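Sulfotransferase (Alicyclobacillus acidocaldarius subsp. acidocaldarius, PDB 3RNL) probably transfers sulfuryl groups to an acceptor, as expected for a bacterial sulfotransferase of the P-loop NTPase clan, and carries a bound magnesium ion. Local coordinates at residues 32-37 against 83-88; 118-123 against 274-279; 160-165 against 281-286. One frame throughout, in Å; residues are numbered along the deposited sequence.

Contact 1 (32-37 against 83-88). With MG (magnesium ion), chain B.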
# COMPACT_ATOMS: atom_id res chain seq x y z
N PRO A 32 -12.92 8.94 16.40
CA PRO A 32 -12.35 9.62 17.58
C PRO A 32 -11.28 8.79 18.33
O PRO A 32 -10.49 9.37 19.07
CB PRO A 32 -13.58 9.87 18.47
CG PRO A 32 -14.60 8.86 18.02
CD PRO A 32 -14.37 8.70 16.53
N ASP A 33 -11.30 7.47 18.15
CA ASP A 33 -10.35 6.56 18.80
C ASP A 33 -9.14 6.17 17.93
O ASP A 33 -8.40 5.27 18.29
CB ASP A 33 -11.06 5.32 19.35
CG ASP A 33 -10.50 4.86 20.68
OD1 ASP A 33 -9.63 5.55 21.27
OD2 ASP A 33 -10.94 3.79 21.14
N ILE A 34 -9.02 6.78 16.75
CA ILE A 34 -7.90 6.46 15.86
C ILE A 34 -7.11 7.71 15.52
O ILE A 34 -7.69 8.73 15.15
CB ILE A 34 -8.42 5.87 14.54
CG1 ILE A 34 -9.23 4.60 14.81
CG2 ILE A 34 -7.27 5.58 13.56
CD1 ILE A 34 -9.84 3.99 13.53
N TYR A 35 -5.78 7.64 15.62
CA TYR A 35 -4.93 8.76 15.19
C TYR A 35 -3.98 8.30 14.10
O TYR A 35 -3.31 7.28 14.25
CB TYR A 35 -4.09 9.32 16.34
CG TYR A 35 -3.27 10.51 15.88
CD1 TYR A 35 -3.82 11.78 15.87
CD2 TYR A 35 -1.96 10.34 15.43
CE1 TYR A 35 -3.09 12.87 15.43
CE2 TYR A 35 -1.22 11.44 14.99
CZ TYR A 35 -1.80 12.70 14.99
OH TYR A 35 -1.10 13.80 14.55
N ILE A 36 -4.02 8.98 12.96
CA ILE A 36 -3.03 8.84 11.89
C ILE A 36 -2.37 10.18 11.59
O ILE A 36 -3.10 11.15 11.36
CB ILE A 36 -3.63 8.22 10.62
CG1 ILE A 36 -4.25 6.86 10.94
CG2 ILE A 36 -2.54 8.08 9.56
CD1 ILE A 36 -5.02 6.29 9.77
N PRO A 37 -1.04 10.29 11.69
CA PRO A 37 -0.44 11.60 11.44
C PRO A 37 -0.65 12.10 10.01
O PRO A 37 -0.89 11.30 9.12
CB PRO A 37 1.06 11.37 11.70
CG PRO A 37 1.26 9.92 11.56
CD PRO A 37 -0.03 9.26 11.98
N GLU A 83 -6.28 8.52 21.67
CA GLU A 83 -6.62 7.44 20.75
C GLU A 83 -5.98 6.09 21.09
O GLU A 83 -4.78 6.02 21.37
CB GLU A 83 -6.24 7.81 19.31
CG GLU A 83 -6.95 9.06 18.78
CD GLU A 83 -6.21 10.35 19.08
OE1 GLU A 83 -5.22 10.31 19.84
OE2 GLU A 83 -6.60 11.40 18.53
N ARG A 84 -6.79 5.04 21.04
CA ARG A 84 -6.31 3.68 21.31
C ARG A 84 -5.55 3.11 20.12
O ARG A 84 -4.57 2.38 20.30
CB ARG A 84 -7.48 2.75 21.67
CG ARG A 84 -7.99 2.94 23.09
CD ARG A 84 -9.15 1.99 23.39
NE ARG A 84 -8.87 0.62 22.98
CZ ARG A 84 -8.40 -0.33 23.78
NH1 ARG A 84 -8.17 -0.07 25.06
NH2 ARG A 84 -8.18 -1.55 23.31
N ALA A 85 -5.99 3.45 18.91
CA ALA A 85 -5.37 2.95 17.69
C ALA A 85 -4.57 4.08 17.04
O ALA A 85 -5.12 5.14 16.77
CB ALA A 85 -6.42 2.43 16.72
N VAL A 86 -3.29 3.83 16.80
CA VAL A 86 -2.38 4.85 16.27
C VAL A 86 -1.67 4.26 15.08
O VAL A 86 -0.98 3.24 15.20
CB VAL A 86 -1.34 5.29 17.36
CG1 VAL A 86 -0.34 6.30 16.77
CG2 VAL A 86 -2.05 5.91 18.56
N GLY A 87 -1.72 4.92 13.93
CA GLY A 87 -1.23 4.23 12.75
C GLY A 87 -0.46 5.11 11.81
O GLY A 87 -0.38 6.32 12.00
N GLU A 88 0.20 4.48 10.85
CA GLU A 88 1.05 5.21 9.93
C GLU A 88 0.95 4.52 8.59
O GLU A 88 0.87 3.29 8.53
CB GLU A 88 2.50 5.20 10.43
CG GLU A 88 3.45 6.11 9.62
CD GLU A 88 4.36 5.31 8.70
OE1 GLU A 88 4.35 5.56 7.47
OE2 GLU A 88 5.10 4.42 9.21
MG MG B . -9.29 10.43 14.91
O HOH W 1 -8.96 11.29 17.27
O HOH W 2 -7.56 12.33 14.57
O HOH W 3 -11.12 12.19 15.03

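Contact 2 (118-123 against 274-279)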
# COMPACT_ATOMS: atom_id res chain seq x y z
N ASN A 118 -7.08 -5.19 -8.43
CA ASN A 118 -6.68 -6.00 -9.59
C ASN A 118 -5.38 -5.38 -10.12
O ASN A 118 -5.34 -4.19 -10.44
CB ASN A 118 -7.78 -5.89 -10.65
CG ASN A 118 -7.44 -6.60 -11.96
OD1 ASN A 118 -6.29 -6.93 -12.24
ND2 ASN A 118 -8.47 -6.82 -12.78
N PRO A 119 -4.31 -6.18 -10.20
CA PRO A 119 -3.00 -5.58 -10.50
C PRO A 119 -2.91 -5.02 -11.92
O PRO A 119 -2.02 -4.22 -12.20
CB PRO A 119 -2.02 -6.76 -10.34
CG PRO A 119 -2.88 -8.00 -10.45
CD PRO A 119 -4.20 -7.59 -9.81
N VAL A 120 -3.80 -5.44 -12.81
CA VAL A 120 -3.86 -4.84 -14.14
C VAL A 120 -4.31 -3.37 -14.03
O VAL A 120 -3.70 -2.47 -14.60
CB VAL A 120 -4.81 -5.61 -15.06
CG1 VAL A 120 -4.87 -4.94 -16.44
CG2 VAL A 120 -4.36 -7.06 -15.19
N ASP A 121 -5.39 -3.15 -13.27
CA ASP A 121 -5.91 -1.80 -13.05
C ASP A 121 -4.94 -0.96 -12.23
O ASP A 121 -4.82 0.25 -12.44
CB ASP A 121 -7.27 -1.85 -12.35
CG ASP A 121 -8.34 -2.47 -13.24
OD1 ASP A 121 -8.53 -1.97 -14.37
OD2 ASP A 121 -8.97 -3.45 -12.83
N ARG A 122 -4.28 -1.60 -11.27
CA ARG A 122 -3.31 -0.89 -10.43
C ARG A 122 -2.17 -0.34 -11.28
O ARG A 122 -1.72 0.80 -11.09
CB ARG A 122 -2.73 -1.83 -9.36
CG ARG A 122 -1.93 -1.10 -8.26
CD ARG A 122 -0.77 -1.94 -7.73
NE ARG A 122 0.28 -2.00 -8.75
CZ ARG A 122 1.15 -1.02 -8.98
NH1 ARG A 122 1.11 0.10 -8.25
NH2 ARG A 122 2.07 -1.15 -9.94
N ALA A 123 -1.68 -1.16 -12.21
CA ALA A 123 -0.59 -0.72 -13.08
C ALA A 123 -1.03 0.51 -13.88
O ALA A 123 -0.28 1.49 -14.00
CB ALA A 123 -0.17 -1.85 -14.04
N ASP A 274 -5.53 -5.42 -25.97
CA ASP A 274 -4.54 -6.49 -26.00
C ASP A 274 -3.69 -6.44 -24.73
O ASP A 274 -3.30 -7.49 -24.21
CB ASP A 274 -3.67 -6.43 -27.27
CG ASP A 274 -2.71 -5.24 -27.28
OD1 ASP A 274 -3.20 -4.10 -27.35
OD2 ASP A 274 -1.47 -5.45 -27.24
N LEU A 275 -3.39 -5.24 -24.24
CA LEU A 275 -2.60 -5.14 -23.01
C LEU A 275 -3.38 -5.64 -21.80
O LEU A 275 -2.82 -6.28 -20.92
CB LEU A 275 -2.12 -3.70 -22.76
CG LEU A 275 -1.06 -3.20 -23.73
CD1 LEU A 275 -0.77 -1.72 -23.49
CD2 LEU A 275 0.21 -4.03 -23.58
N ARG A 276 -4.68 -5.35 -21.75
CA ARG A 276 -5.47 -5.87 -20.64
C ARG A 276 -5.44 -7.40 -20.65
O ARG A 276 -5.29 -8.03 -19.60
CB ARG A 276 -6.91 -5.36 -20.65
CG ARG A 276 -7.74 -5.98 -19.50
CD ARG A 276 -9.02 -5.23 -19.19
NE ARG A 276 -8.77 -3.94 -18.56
CZ ARG A 276 -8.62 -3.75 -17.25
NH1 ARG A 276 -8.68 -4.78 -16.41
NH2 ARG A 276 -8.39 -2.54 -16.78
N GLU A 277 -5.58 -8.00 -21.82
CA GLU A 277 -5.56 -9.46 -21.89
C GLU A 277 -4.19 -10.00 -21.48
O GLU A 277 -4.10 -10.93 -20.67
CB GLU A 277 -5.90 -9.96 -23.30
CG GLU A 277 -7.28 -9.56 -23.78
CD GLU A 277 -8.39 -10.33 -23.10
OE1 GLU A 277 -8.09 -11.24 -22.29
OE2 GLU A 277 -9.57 -10.04 -23.37
N GLU A 278 -3.13 -9.42 -22.03
CA GLU A 278 -1.78 -9.91 -21.76
C GLU A 278 -1.37 -9.72 -20.30
O GLU A 278 -0.74 -10.60 -19.72
CB GLU A 278 -0.76 -9.23 -22.67
CG GLU A 278 0.52 -10.03 -22.84
CD GLU A 278 1.36 -9.50 -24.00
OE1 GLU A 278 1.30 -8.28 -24.26
OE2 GLU A 278 2.06 -10.31 -24.65
N LEU A 279 -1.72 -8.57 -19.71
CA LEU A 279 -1.38 -8.32 -18.31
C LEU A 279 -2.18 -9.22 -17.39
O LEU A 279 -1.66 -9.72 -16.39
CB LEU A 279 -1.57 -6.86 -17.93
CG LEU A 279 -0.51 -5.89 -18.47
CD1 LEU A 279 -0.87 -4.45 -18.12
CD2 LEU A 279 0.88 -6.25 -17.94

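Contact 3 (160-165 against 281-286)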
# COMPACT_ATOMS: atom_id res chain seq x y z
N TYR A 160 7.18 0.67 -11.19
CA TYR A 160 7.34 -0.74 -11.51
C TYR A 160 5.94 -1.30 -11.59
O TYR A 160 5.41 -1.88 -10.63
CB TYR A 160 8.04 -1.46 -10.34
CG TYR A 160 9.40 -0.94 -9.88
CD1 TYR A 160 10.10 0.03 -10.58
CD2 TYR A 160 9.97 -1.45 -8.71
CE1 TYR A 160 11.35 0.48 -10.12
CE2 TYR A 160 11.19 -1.00 -8.25
CZ TYR A 160 11.88 -0.04 -8.95
OH TYR A 160 13.10 0.38 -8.45
N TYR A 161 5.43 -1.37 -12.81
CA TYR A 161 4.03 -1.67 -13.01
C TYR A 161 3.76 -3.10 -12.62
O TYR A 161 2.79 -3.40 -11.92
CB TYR A 161 3.67 -1.47 -14.48
CG TYR A 161 3.80 -0.04 -14.91
CD1 TYR A 161 3.06 0.96 -14.30
CD2 TYR A 161 4.67 0.32 -15.94
CE1 TYR A 161 3.18 2.29 -14.69
CE2 TYR A 161 4.80 1.64 -16.33
CZ TYR A 161 4.05 2.61 -15.71
OH TYR A 161 4.18 3.92 -16.11
N ARG A 162 4.61 -3.99 -13.11
CA ARG A 162 4.47 -5.42 -12.84
C ARG A 162 4.97 -5.80 -11.44
O ARG A 162 4.27 -6.50 -10.70
CB ARG A 162 5.22 -6.25 -13.90
CG ARG A 162 4.54 -6.30 -15.27
CD ARG A 162 5.47 -6.98 -16.31
NE ARG A 162 4.71 -7.63 -17.39
CZ ARG A 162 4.45 -7.06 -18.57
NH1 ARG A 162 4.88 -5.84 -18.83
NH2 ARG A 162 3.76 -7.73 -19.49
N ALA A 163 6.16 -5.33 -11.05
CA ALA A 163 6.77 -5.85 -9.83
C ALA A 163 5.90 -5.55 -8.61
O ALA A 163 5.75 -6.39 -7.71
CB ALA A 163 8.17 -5.28 -9.64
N VAL A 164 5.33 -4.35 -8.57
CA VAL A 164 4.55 -3.94 -7.41
C VAL A 164 3.21 -4.68 -7.33
O VAL A 164 2.63 -4.84 -6.24
CB VAL A 164 4.38 -2.39 -7.41
CG1 VAL A 164 3.29 -1.95 -6.44
CG2 VAL A 164 5.73 -1.74 -7.06
N GLY A 165 2.73 -5.15 -8.46
CA GLY A 165 1.47 -5.89 -8.52
C GLY A 165 1.61 -7.38 -8.27
O GLY A 165 0.58 -8.08 -8.22
N ALA A 281 -3.11 -12.24 -18.02
CA ALA A 281 -2.43 -13.53 -18.07
C ALA A 281 -1.11 -13.49 -17.30
O ALA A 281 -0.73 -14.47 -16.64
CB ALA A 281 -2.20 -13.95 -19.53
N PHE A 282 -0.41 -12.37 -17.38
CA PHE A 282 0.87 -12.23 -16.69
C PHE A 282 0.73 -12.43 -15.18
O PHE A 282 1.53 -13.14 -14.56
CB PHE A 282 1.50 -10.86 -16.94
CG PHE A 282 2.72 -10.60 -16.09
CD1 PHE A 282 3.95 -11.15 -16.43
CD2 PHE A 282 2.61 -9.86 -14.92
CE1 PHE A 282 5.06 -10.93 -15.63
CE2 PHE A 282 3.72 -9.64 -14.11
CZ PHE A 282 4.95 -10.18 -14.47
N PHE A 283 -0.29 -11.79 -14.60
CA PHE A 283 -0.50 -11.84 -13.15
C PHE A 283 -1.22 -13.11 -12.69
O PHE A 283 -1.25 -13.40 -11.49
CB PHE A 283 -1.31 -10.62 -12.68
CG PHE A 283 -0.55 -9.31 -12.76
CD1 PHE A 283 0.55 -9.09 -11.94
CD2 PHE A 283 -0.94 -8.31 -13.64
CE1 PHE A 283 1.25 -7.88 -12.00
CE2 PHE A 283 -0.24 -7.11 -13.71
CZ PHE A 283 0.86 -6.89 -12.88
N ALA A 284 -1.81 -13.85 -13.62
CA ALA A 284 -2.70 -14.96 -13.25
C ALA A 284 -2.09 -16.00 -12.29
O ALA A 284 -2.74 -16.40 -11.32
CB ALA A 284 -3.29 -15.64 -14.49
N PRO A 285 -0.85 -16.45 -12.56
CA PRO A 285 -0.31 -17.45 -11.62
C PRO A 285 -0.12 -16.86 -10.21
O PRO A 285 -0.37 -17.55 -9.21
CB PRO A 285 1.04 -17.83 -12.24
CG PRO A 285 0.86 -17.51 -13.74
CD PRO A 285 0.02 -16.25 -13.73
N ASP A 286 0.29 -15.60 -10.14
CA ASP A 286 0.47 -14.96 -8.83
C ASP A 286 -0.87 -14.77 -8.14
O ASP A 286 -0.98 -14.94 -6.92
CB ASP A 286 1.19 -13.61 -8.99
CG ASP A 286 1.78 -13.13 -7.68
OD1 ASP A 286 2.85 -13.65 -7.29
OD2 ASP A 286 1.18 -12.23 -7.06
O HOH W 4 -0.77 -10.60 -8.16

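Contact 1 (32-37 against 83-88)
Tyr35 and Ala85 carry the central rung of a parallel pairing between strands 34-35 and 85-89. Tyr35 N gives its hydrogen to Ala85 O at 2.8 Å, and the ladder runs on through Ala85 N to Asp33 O and Gly87 N to Tyr35 O. Between these bonds Ile34 CA brings a C-H to Ala85 O at 3.2 Å.

The polar side chains work at the start of the pairing. Asp33 OD1 accepts from Arg84 N at 2.9 Å, the donor standing above the carboxylate plane. Glu83 bends at CG (chi2 89°), which sets CD against Tyr35 CB at 3.6 Å; its OE1 is held by Arg81 N.

Apolar contact is slight: Ile34 CG1 meets Ala85 CB where Phe11 of the neighbouring strand touches both and Leu28 touches Ile34.

The metal is reached through Ile34 O, 2.4 Å from the magnesium ion, with Ser29 O and His31 O as the other protein ligands. Three waters complete six ligands; water 1 donates to Pro32 O and to Glu83 OE2, the latter at 2.7 Å. In the conformer described, Glu83 reaches the second shell, and its negative charge probably helps to orient this water and to balance the cation.

Contact 2 (118-123 against 274-279)
Arg276 leaves helix 274-279 and reaches across to Val120 and Asp121 near the start of helix 119-132. From CB the chain sets out with CG anti to the backbone N (chi1 177°), continues nearly straight to CD and bends at chi3, where NE is placed. CB, CG, CD and NE serve as the arm; the contact is made by the guanidinium. CZ lies 4.0 Å from Val120 CG1, which sits over one face of the group, offset toward its rim. NH1 comes closer to the same methyl, 3.8 Å from Val120 CG1, and also lies near Asp121 OD1. In the modelled conformer NH2 donates to Asp121 OD1, a salt bridge whose 2.5 Å is implausibly short and doubtful as a length; the carboxylate and guanidinium planes are 37° apart. An asparagine in place of Asp121 would probably leave the Arg276 guanidinium without its countercharge and less firmly held against Val120.

Val120 CG2 meets Leu279 CB at 3.9 Å, and CG1, besides facing the guanidinium, also lies near that carbon. Asn118 is the N-cap: its OD1 accepts from Val120 N at 3.0 Å, steadying the first turn.

Helix 119-132 follows strand 111-116 of the parallel sheet. The axes of the short segments 119-123 and 274-279 approach to 10.1 Å, with 129° between their directions; helix 140-145 packs on Leu275 and Leu279.

Contact 3 (160-165 against 281-286)
Arg162 and Phe282 start from first torsions that put Phe282 CG anti to the backbone N (chi1 172°) and Arg162 CG anti to its own carbonyl carbon (chi1 -73°); the extended arginine chain then carries NE over the ring. The arginine thereby passes over one face of the phenylalanine. CG approaches the CE2 corner, 3.6 Å from Phe282 CE2, and CD makes a CH-pi contact. NE lies over the ring centre, 3.6 Å above its plane, and CZ completes a cation-pi interaction at 4.7 Å from the centroid of the Phe282 ring. The guanidinium stands almost upright on the ring, the planes 87° apart, and turns an edge, not a face, toward Phe282 CD1.

Phe283 comes in differently. Arg162 O lies in the plane of its ring, 3.6 Å from Phe283 CE1, where the polarised C-H bonds of the rim suit a carbonyl oxygen. Gly165 borders the same atom, its C 3.8 Å from Phe283 CE1; having no side chain, it lets its backbone lie close to the ring.

Beyond the rings, water 4 donates to Gly165 O and, at 2.8 Å, to Asp286 OD2. That carboxylate also accepts from Ala168 N and pairs with Arg289. The loop before helix 167-178 is therefore joined to the C-terminal helix by aromatic rings that receive a cation over a face and a carbonyl at an edge, with one water bridging Gly165 O and Asp286 OD2.

Contact 1 stands apart from the other two, about 16 Å from contact 3 and 17 Å from contact 2 between nearest atoms, and across the chain's centre from both. It is partly buried, on an outermost strand of the sheet, and is held by backbone bonds, with a magnesium site beside it. Contacts 2 and 3 are buried, their centres about 8 Å apart, and draw their second segments from successive turns of helix 273-294. Each uses an arginine, but Arg276 faces a carboxylate whereas Arg162 lies over a ring. They also touch directly: Arg122 NH2 probably bonds to Tyr161 O at 3.1 Å, tying helix 119-132 to the loop of 160-165.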